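Local coordinates for protein acyl-CoA thioesterase II (Mycobacterium avium subsp. paratuberculosis, PDB 4R9Z) that probably hydrolyses fatty acyl-CoA thioesters, as a double hot-dog enzyme of the C/M/P thioester hydrolase family, at residues S217-V231 with N258-Y272. Numbering follows the deposited sequence.
Sequences SAQRDHSVWFHGRAV and NRTGELVCTVKQEMY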
# COMPACT_ATOMS: atom_id res chain seq x y z
N SER B 217 -4.04 20.34 -2.52
CA SER B 217 -3.57 18.98 -2.67
C SER B 217 -4.70 18.03 -3.04
O SER B 217 -5.87 18.33 -2.81
CB SER B 217 -2.88 18.50 -1.39
OG SER B 217 -3.82 18.22 -0.37
N ALA B 218 -4.34 16.88 -3.59
CA ALA B 218 -5.30 15.81 -3.83
C ALA B 218 -4.68 14.49 -3.41
O ALA B 218 -3.52 14.22 -3.71
CB ALA B 218 -5.72 15.77 -5.29
N GLN B 219 -5.44 13.68 -2.69
CA GLN B 219 -4.95 12.37 -2.29
C GLN B 219 -4.96 11.46 -3.50
O GLN B 219 -5.92 11.47 -4.27
CB GLN B 219 -5.79 11.80 -1.15
CG GLN B 219 -6.07 12.82 -0.05
CD GLN B 219 -6.54 12.19 1.24
OE1 GLN B 219 -7.30 11.22 1.23
NE2 GLN B 219 -6.08 12.74 2.36
N ARG B 220 -3.90 10.67 -3.67
CA ARG B 220 -3.79 9.81 -4.84
C ARG B 220 -4.03 8.36 -4.46
O ARG B 220 -4.75 7.64 -5.15
CB ARG B 220 -2.42 9.98 -5.49
CG ARG B 220 -2.21 9.12 -6.72
CD ARG B 220 -3.31 9.33 -7.74
NE ARG B 220 -3.02 8.64 -9.00
CZ ARG B 220 -3.77 8.74 -10.09
NH1 ARG B 220 -4.86 9.49 -10.08
NH2 ARG B 220 -3.44 8.08 -11.20
N ASP B 221 -3.43 7.92 -3.36
CA ASP B 221 -3.74 6.59 -2.85
C ASP B 221 -3.61 6.49 -1.33
O ASP B 221 -2.94 7.30 -0.69
CB ASP B 221 -2.87 5.52 -3.54
CG ASP B 221 -1.38 5.79 -3.45
OD1 ASP B 221 -0.87 6.63 -4.23
OD2 ASP B 221 -0.70 5.12 -2.64
N HIS B 222 -4.29 5.49 -0.77
CA HIS B 222 -4.31 5.25 0.66
C HIS B 222 -4.19 3.75 0.93
O HIS B 222 -4.87 2.95 0.30
CB HIS B 222 -5.61 5.78 1.27
CG HIS B 222 -5.66 5.70 2.76
ND1 HIS B 222 -4.94 6.54 3.58
CD2 HIS B 222 -6.35 4.87 3.59
CE1 HIS B 222 -5.18 6.23 4.84
NE2 HIS B 222 -6.04 5.23 4.87
N SER B 223 -3.35 3.39 1.88
CA SER B 223 -3.09 1.99 2.19
C SER B 223 -3.16 1.78 3.70
O SER B 223 -2.57 2.55 4.46
CB SER B 223 -1.72 1.55 1.68
OG SER B 223 -1.71 1.31 0.29
N VAL B 224 -3.89 0.75 4.12
CA VAL B 224 -4.01 0.43 5.54
C VAL B 224 -3.77 -1.05 5.80
O VAL B 224 -4.36 -1.90 5.16
CB VAL B 224 -5.39 0.80 6.11
CG1 VAL B 224 -5.42 0.54 7.60
CG2 VAL B 224 -5.71 2.24 5.82
N TRP B 225 -2.92 -1.35 6.78
CA TRP B 225 -2.75 -2.72 7.23
C TRP B 225 -3.23 -2.84 8.67
O TRP B 225 -2.72 -2.16 9.57
CB TRP B 225 -1.28 -3.15 7.12
CG TRP B 225 -0.75 -3.09 5.72
CD1 TRP B 225 -0.68 -4.11 4.82
CD2 TRP B 225 -0.23 -1.93 5.06
NE1 TRP B 225 -0.14 -3.66 3.64
CE2 TRP B 225 0.15 -2.33 3.76
CE3 TRP B 225 -0.03 -0.60 5.44
CZ2 TRP B 225 0.70 -1.45 2.84
CZ3 TRP B 225 0.52 0.27 4.52
CH2 TRP B 225 0.88 -0.16 3.23
N PHE B 226 -4.21 -3.68 8.91
CA PHE B 226 -4.81 -3.81 10.21
C PHE B 226 -4.07 -4.78 11.07
O PHE B 226 -3.60 -5.77 10.61
CB PHE B 226 -6.25 -4.22 10.09
CG PHE B 226 -7.10 -3.21 9.41
CD1 PHE B 226 -7.61 -2.14 10.09
CD2 PHE B 226 -7.40 -3.33 8.09
CE1 PHE B 226 -8.40 -1.23 9.46
CE2 PHE B 226 -8.18 -2.42 7.45
CZ PHE B 226 -8.68 -1.37 8.15
N HIS B 227 -3.99 -4.47 12.34
CA HIS B 227 -3.23 -5.27 13.26
C HIS B 227 -4.13 -5.86 14.33
O HIS B 227 -4.30 -7.04 14.42
CB HIS B 227 -2.16 -4.42 13.88
CG HIS B 227 -1.20 -5.17 14.73
ND1 HIS B 227 -1.35 -5.27 16.09
CD2 HIS B 227 -0.07 -5.82 14.43
CE1 HIS B 227 -0.36 -5.98 16.59
NE2 HIS B 227 0.43 -6.32 15.60
N GLY B 228 -4.70 -4.99 15.12
CA GLY B 228 -5.48 -5.40 16.24
C GLY B 228 -6.77 -4.68 16.10
O GLY B 228 -6.89 -3.82 15.29
N ARG B 229 -7.76 -5.07 16.87
CA ARG B 229 -9.08 -4.47 16.77
C ARG B 229 -9.18 -3.17 17.55
O ARG B 229 -8.78 -3.10 18.71
CB ARG B 229 -10.13 -5.47 17.23
CG ARG B 229 -11.36 -5.49 16.34
CD ARG B 229 -12.31 -6.59 16.74
NE ARG B 229 -11.81 -7.89 16.30
CZ ARG B 229 -12.50 -9.02 16.38
NH1 ARG B 229 -13.72 -9.02 16.89
NH2 ARG B 229 -11.96 -10.16 15.95
N ALA B 230 -9.71 -2.14 16.90
CA ALA B 230 -9.76 -0.81 17.49
C ALA B 230 -10.80 -0.69 18.59
O ALA B 230 -11.91 -1.21 18.48
CB ALA B 230 -10.03 0.22 16.41
N VAL B 231 -10.44 0.04 19.64
CA VAL B 231 -11.37 0.33 20.73
C VAL B 231 -11.80 1.79 20.64
O VAL B 231 -11.07 2.68 21.07
CB VAL B 231 -10.73 0.08 22.10
CG1 VAL B 231 -11.70 0.47 23.20
CG2 VAL B 231 -10.34 -1.39 22.25
N ASN B 258 -4.46 1.78 20.22
CA ASN B 258 -5.44 1.92 21.31
C ASN B 258 -4.76 2.59 22.49
O ASN B 258 -3.54 2.51 22.63
CB ASN B 258 -6.00 0.56 21.73
CG ASN B 258 -6.97 -0.02 20.72
OD1 ASN B 258 -7.73 0.71 20.07
ND2 ASN B 258 -6.96 -1.34 20.57
N ARG B 259 -5.55 3.25 23.34
CA ARG B 259 -5.01 3.89 24.54
C ARG B 259 -4.21 2.90 25.38
O ARG B 259 -3.28 3.29 26.09
CB ARG B 259 -6.12 4.52 25.38
CG ARG B 259 -5.61 5.34 26.56
CD ARG B 259 -6.69 6.25 27.12
NE ARG B 259 -6.15 7.24 28.05
CZ ARG B 259 -6.82 8.31 28.48
NH1 ARG B 259 -8.05 8.53 28.06
NH2 ARG B 259 -6.25 9.16 29.33
N THR B 260 -4.56 1.63 25.29
CA THR B 260 -3.83 0.57 25.98
C THR B 260 -2.43 0.40 25.39
O THR B 260 -1.55 -0.18 26.03
CB THR B 260 -4.57 -0.77 25.90
OG1 THR B 260 -4.67 -1.19 24.54
CG2 THR B 260 -5.97 -0.64 26.50
N GLY B 261 -2.23 0.89 24.17
CA GLY B 261 -0.95 0.79 23.51
C GLY B 261 -0.83 -0.34 22.51
O GLY B 261 0.25 -0.59 21.97
N GLU B 262 -1.93 -1.05 22.28
CA GLU B 262 -1.95 -2.07 21.23
C GLU B 262 -2.04 -1.39 19.86
O GLU B 262 -2.81 -0.44 19.67
CB GLU B 262 -3.12 -3.05 21.41
CG GLU B 262 -2.96 -4.33 20.59
CD GLU B 262 -4.22 -5.18 20.56
OE1 GLU B 262 -5.30 -4.67 20.94
OE2 GLU B 262 -4.13 -6.36 20.16
N LEU B 263 -1.24 -1.88 18.92
CA LEU B 263 -1.26 -1.35 17.55
C LEU B 263 -2.57 -1.70 16.86
O LEU B 263 -3.03 -2.84 16.90
CB LEU B 263 -0.06 -1.90 16.76
CG LEU B 263 0.05 -1.48 15.29
CD1 LEU B 263 0.36 0.00 15.18
CD2 LEU B 263 1.11 -2.31 14.61
N VAL B 264 -3.18 -0.71 16.22
CA VAL B 264 -4.44 -0.92 15.52
C VAL B 264 -4.23 -1.07 14.02
O VAL B 264 -4.70 -2.03 13.40
CB VAL B 264 -5.42 0.24 15.79
CG1 VAL B 264 -6.60 0.18 14.83
CG2 VAL B 264 -5.89 0.20 17.24
N CYS B 265 -3.49 -0.13 13.43
CA CYS B 265 -3.21 -0.20 12.00
C CYS B 265 -1.93 0.53 11.63
O CYS B 265 -1.51 1.44 12.33
CB CYS B 265 -4.38 0.36 11.20
SG CYS B 265 -4.62 2.13 11.40
N THR B 266 -1.32 0.10 10.53
CA THR B 266 -0.21 0.81 9.91
C THR B 266 -0.73 1.42 8.62
O THR B 266 -1.54 0.80 7.93
CB THR B 266 0.98 -0.13 9.61
OG1 THR B 266 1.34 -0.85 10.79
CG2 THR B 266 2.18 0.67 9.13
N VAL B 267 -0.29 2.63 8.29
CA VAL B 267 -0.91 3.40 7.22
C VAL B 267 0.13 4.10 6.33
O VAL B 267 1.15 4.58 6.81
CB VAL B 267 -1.87 4.48 7.78
CG1 VAL B 267 -2.59 5.19 6.66
CG2 VAL B 267 -2.87 3.87 8.73
N LYS B 268 -0.14 4.13 5.02
CA LYS B 268 0.67 4.91 4.09
C LYS B 268 -0.22 5.65 3.10
O LYS B 268 -1.22 5.10 2.63
CB LYS B 268 1.66 4.02 3.35
CG LYS B 268 2.79 4.79 2.69
CD LYS B 268 3.85 5.18 3.70
CE LYS B 268 4.72 3.99 4.08
NZ LYS B 268 5.73 4.35 5.12
N GLN B 269 0.13 6.89 2.78
CA GLN B 269 -0.68 7.69 1.87
C GLN B 269 0.18 8.52 0.93
O GLN B 269 1.14 9.17 1.34
CB GLN B 269 -1.62 8.60 2.66
CG GLN B 269 -2.53 9.45 1.78
CD GLN B 269 -3.44 10.35 2.59
OE1 GLN B 269 -3.47 11.56 2.38
NE2 GLN B 269 -4.18 9.77 3.52
N GLU B 270 -0.19 8.53 -0.35
CA GLU B 270 0.50 9.34 -1.34
C GLU B 270 -0.46 10.41 -1.84
O GLU B 270 -1.62 10.12 -2.14
CB GLU B 270 1.00 8.47 -2.49
CG GLU B 270 1.85 9.19 -3.53
CD GLU B 270 2.34 8.27 -4.63
OE1 GLU B 270 1.53 7.44 -5.11
OE2 GLU B 270 3.53 8.36 -5.01
N MET B 271 0.01 11.65 -1.89
CA MET B 271 -0.85 12.74 -2.33
C MET B 271 -0.16 13.66 -3.33
O MET B 271 1.06 13.82 -3.32
CB MET B 271 -1.34 13.55 -1.12
CG MET B 271 -0.26 14.30 -0.38
SD MET B 271 -0.72 14.61 1.34
CE MET B 271 -0.43 13.00 2.07
N TYR B 272 -0.97 14.26 -4.20
CA TYR B 272 -0.50 15.12 -5.28
C TYR B 272 -0.61 16.61 -4.94
O TYR B 272 -1.65 17.08 -4.50
CB TYR B 272 -1.29 14.82 -6.55
CG TYR B 272 -0.99 15.71 -7.75
CD1 TYR B 272 0.28 15.74 -8.31
CD2 TYR B 272 -1.99 16.48 -8.33
CE1 TYR B 272 0.55 16.54 -9.41
CE2 TYR B 272 -1.73 17.28 -9.43
CZ TYR B 272 -0.46 17.31 -9.97
OH TYR B 272 -0.19 18.10 -11.06
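Leu263 lies over one face of the His227 imidazole, its CD2 3.9 Å from the ring centroid in a CH-pi contact. The same ring gives its ND1 to Leu263 O at 3.1 Å, a bent bond that meets the carbonyl from above its plane. With CG anti to the backbone N (chi1 -173°), His227 sends its ring toward the 258-272 segment, where Leu263 lies at about a right angle to it. The Trp225 indole is met at its edge instead: CE3 comes to 3.2 Å from Thr266 O, and CZ3 reaches the start of Lys268. One face of the Phe226 ring carries Val224 CG1, 3.8 Å above the plane and offset toward the rim, while Phe226 CD1 lies 4.2 Å from Cys265 CB. His222 takes a weak bond at ND1 from Gln269 NE2, ring and amide planes 62° apart, while its CE1 abuts Val267 CG1. These are two antiparallel strands of the second hot-dog repeat, with strand 58-66 of the first continuing beyond 218-226. Gln219, His222, Val224, Gln269, Val267 and Cys265 point to the face where helix 188-201 packs, Ser199 binding His222 NE2 and Ala200 O accepting from the Gln269 amide. Asp221, Ser223, Trp225 and Glu270 point to the other, which meets the second subunit: Trp225 and His63 of that subunit bind Asp221 OD2, and its Ser61 binds Glu270 OE1. A classic beta bulge shifts the register by one at Arg220 and Asp221, whose two N-H groups both grip Glu270 O. Within it, Asp221 OD1 lies 2.7 Å from Glu270 OE1, the carboxylates nearly perpendicular. At the far end of the contact, the Asn258 amide clips the loop after strand 218-226: ND2 donates in its amide plane to Arg229 O at 3.1 Å, and Val231 N reaches OD1 at 2.8 Å from above the carbonyl plane.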